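Local coordinates for protein beta-glucosidase (Chaetomella raphigera, PDB 6JXG) that probably hydrolyses terminal, non-reducing beta-D-glucosyl residues to release beta-D-glucose, as a secreted glycoside hydrolase family 3 enzyme of cellulose breakdown, at residues A[140-145]-A[150-155]. Sequence-based numbering, arbitrary orientation.
Sequences NTITGM and VQACAK
A152 is the small bump of this contact, and I142 and M145, one helical turn apart on helix 131-147, form the hollow that takes it. The methyl CB of A152 points at the helix and enters between the two longer side chains, meeting CG1 of I142 at 4.0 Å. From the M145 side it is touched by the end of the thioether, with M145 CE 3.9 Å from A152 CB and SD almost as near. The methionine reaches this place by running out extended through chi2 (173°) and then bending at its last torsion, chi3 75°, which lays CE against the alanine and within van der Waals range of its CA. I142 approaches differently: its CB leaves the helix obliquely, and with CG1 beside the backbone N and anti to the carbonyl carbon (chi1 -73°), that branch is the one that meets A152.

The step from helix 131-147 into strand 151-157, which lies parallel to its neighbours 105-106 and 196-199, is consistent with the TIM-barrel-like N-terminal domain of family 3 glycosidases: the helix ends, the chain reverses within a few residues, and the strand heads back across the helix at a slant. At the turn V150 supplies a second, shallower fit. Its CG1 rests 3.5 Å from the carbonyl O of M145, while the same methyl packs 3.9 Å from M145 CB. The N-H of V150 also gives a weak, long hydrogen bond to M145 O, 3.4 Å from N to O, and the N-H of A152 is taken by the side-chain O of Q146 in the turn. Q106 of the adjoining strand touches both M145 and V150, A98 of helix 84-100 packs on V150, and P109 lies against I142.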
ATOM      1  N   ASN A 140      -5.303  -9.684  -0.149  1.00 10.84           N
ATOM      2  CA  ASN A 140      -4.835 -10.393  -1.326  1.00 11.31           C
ATOM      3  C   ASN A 140      -3.299 -10.442  -1.362  1.00 10.63           C
ATOM      4  O   ASN A 140      -2.742 -11.418  -1.816  1.00 10.77           O
ATOM      5  CB  ASN A 140      -5.385  -9.776  -2.627  1.00 11.12           C
ATOM      6  CG  ASN A 140      -6.750 -10.281  -2.947  1.00 13.16           C
ATOM      7  OD1 ASN A 140      -6.913 -11.396  -3.454  1.00 13.80           O
ATOM      8  ND2 ASN A 140      -7.753  -9.476  -2.635  1.00 16.37           N
ATOM      9  N   THR A 141      -2.630  -9.371  -0.933  1.00 10.03           N
ATOM     10  CA  THR A 141      -1.146  -9.388  -0.870  1.00  9.49           C
ATOM     11  C   THR A 141      -0.593 -10.428   0.131  1.00 10.00           C
ATOM     12  O   THR A 141       0.307 -11.191  -0.155  1.00 12.11           O
ATOM     13  CB  THR A 141      -0.604  -7.997  -0.491  1.00  9.36           C
ATOM     14  OG1 THR A 141      -1.076  -7.010  -1.460  1.00  9.30           O
ATOM     15  CG2 THR A 141       0.890  -8.049  -0.470  1.00  9.33           C
ATOM     16  N   ILE A 142      -1.165 -10.464   1.311  1.00  9.45           N
ATOM     17  CA  ILE A 142      -0.772 -11.385   2.349  1.00 10.11           C
ATOM     18  C   ILE A 142      -1.045 -12.814   1.906  1.00 10.35           C
ATOM     19  O   ILE A 142      -0.220 -13.698   2.119  1.00 11.09           O
ATOM     20  CB  ILE A 142      -1.487 -11.073   3.620  1.00 10.72           C
ATOM     21  CG1 ILE A 142      -0.859  -9.798   4.171  1.00 11.24           C
ATOM     22  CG2 ILE A 142      -1.386 -12.203   4.662  1.00 10.83           C
ATOM     23  CD1 ILE A 142      -1.724  -9.159   5.205  1.00 12.72           C
ATOM     24  N   THR A 143      -2.195 -13.047   1.326  1.00 11.25           N
ATOM     25  CA  THR A 143      -2.533 -14.441   0.927  1.00 11.21           C
ATOM     26  C   THR A 143      -1.526 -14.896  -0.145  1.00 10.23           C
ATOM     27  O   THR A 143      -1.092 -16.053  -0.142  1.00 10.53           O
ATOM     28  CB  THR A 143      -3.971 -14.547   0.436  1.00 11.24           C
ATOM     29  OG1 THR A 143      -4.853 -14.108   1.477  1.00 11.80           O
ATOM     30  CG2 THR A 143      -4.239 -15.968   0.075  1.00 12.87           C
ATOM     31  N   GLY A 144      -1.175 -14.026  -1.064  1.00  9.49           N
ATOM     32  CA  GLY A 144      -0.154 -14.313  -2.037  1.00  9.60           C
ATOM     33  C   GLY A 144       1.179 -14.646  -1.412  1.00 10.57           C
ATOM     34  O   GLY A 144       1.835 -15.646  -1.746  1.00 11.55           O
ATOM     35  N   MET A 145       1.660 -13.744  -0.589  1.00 11.10           N
ATOM     36  CA  MET A 145       2.955 -13.899   0.040  1.00 10.12           C
ATOM     37  C   MET A 145       3.061 -15.213   0.820  1.00 10.68           C
ATOM     38  O   MET A 145       4.034 -15.992   0.662  1.00  9.95           O
ATOM     39  CB  MET A 145       3.187 -12.741   0.996  1.00 10.52           C
ATOM     40  CG  MET A 145       3.509 -11.424   0.317  1.00 10.02           C
ATOM     41  SD  MET A 145       3.576  -9.995   1.443  1.00 10.36           S
ATOM     42  CE  MET A 145       5.145 -10.228   2.280  1.00  9.63           C
ATOM     43  N   VAL A 150       6.379 -17.462   2.635  1.00 11.30           N
ATOM     44  CA  VAL A 150       7.038 -16.505   3.532  1.00 10.71           C
ATOM     45  C   VAL A 150       5.973 -16.032   4.551  1.00 11.08           C
ATOM     46  O   VAL A 150       4.742 -16.109   4.296  1.00 11.25           O
ATOM     47  CB  VAL A 150       7.648 -15.262   2.776  1.00 10.76           C
ATOM     48  CG1 VAL A 150       6.555 -14.297   2.346  1.00 10.68           C
ATOM     49  CG2 VAL A 150       8.609 -14.508   3.654  1.00 10.72           C
ATOM     50  N   GLN A 151       6.417 -15.619   5.732  1.00  9.82           N
ATOM     51  CA  GLN A 151       5.537 -14.944   6.709  1.00  9.36           C
ATOM     52  C   GLN A 151       5.427 -13.455   6.304  1.00  9.75           C
ATOM     53  O   GLN A 151       6.442 -12.789   6.077  1.00 10.43           O
ATOM     54  CB  GLN A 151       6.146 -15.010   8.108  1.00  9.72           C
ATOM     55  CG  GLN A 151       6.316 -16.433   8.630  1.00 10.43           C
ATOM     56  CD  GLN A 151       6.981 -16.532  10.002  1.00 11.38           C
ATOM     57  OE1 GLN A 151       8.044 -17.229  10.189  1.00 13.31           O
ATOM     58  NE2 GLN A 151       6.409 -15.860  10.968  1.00  9.60           N
ATOM     59  N   ALA A 152       4.234 -12.945   6.150  1.00  8.83           N
ATOM     60  CA  ALA A 152       4.051 -11.536   5.909  1.00  9.52           C
ATOM     61  C   ALA A 152       3.967 -10.810   7.256  1.00 10.03           C
ATOM     62  O   ALA A 152       3.830 -11.420   8.327  1.00 10.52           O
ATOM     63  CB  ALA A 152       2.747 -11.303   5.102  1.00  9.89           C
ATOM     64  N   CYS A 153       4.123  -9.493   7.192  1.00 10.76           N
ATOM     65  CA  CYS A 153       4.192  -8.629   8.338  1.00 10.45           C
ATOM     66  C   CYS A 153       3.413  -7.350   7.974  1.00 10.61           C
ATOM     67  O   CYS A 153       3.945  -6.414   7.339  1.00 11.02           O
ATOM     68  CB  CYS A 153       5.640  -8.254   8.674  1.00 11.98           C
ATOM     69  SG  CYS A 153       5.730  -7.228  10.225  1.00 12.95           S
ATOM     70  N   ALA A 154       2.196  -7.267   8.452  1.00 10.99           N
ATOM     71  CA  ALA A 154       1.428  -6.062   8.324  1.00 11.18           C
ATOM     72  C   ALA A 154       1.975  -4.939   9.221  1.00 10.69           C
ATOM     73  O   ALA A 154       2.031  -5.067  10.472  1.00 11.02           O
ATOM     74  CB  ALA A 154      -0.039  -6.322   8.657  1.00 11.17           C
ATOM     75  N   LYS A 155       2.292  -3.809   8.620  1.00 10.99           N
ATOM     76  CA  LYS A 155       2.955  -2.718   9.374  1.00 10.49           C
ATOM     77  C   LYS A 155       2.301  -1.392   8.947  1.00 11.07           C
ATOM     78  O   LYS A 155       1.729  -1.331   7.816  1.00 10.93           O
ATOM     79  CB  LYS A 155       4.473  -2.751   9.126  1.00 10.50           C
ATOM     80  CG  LYS A 155       4.972  -2.344   7.753  1.00 11.22           C
ATOM     81  CD  LYS A 155       6.452  -2.709   7.537  1.00 11.23           C
ATOM     82  CE  LYS A 155       6.936  -1.957   6.326  1.00 11.35           C
ATOM     83  NZ  LYS A 155       8.349  -2.199   6.001  1.00 11.24           N
TER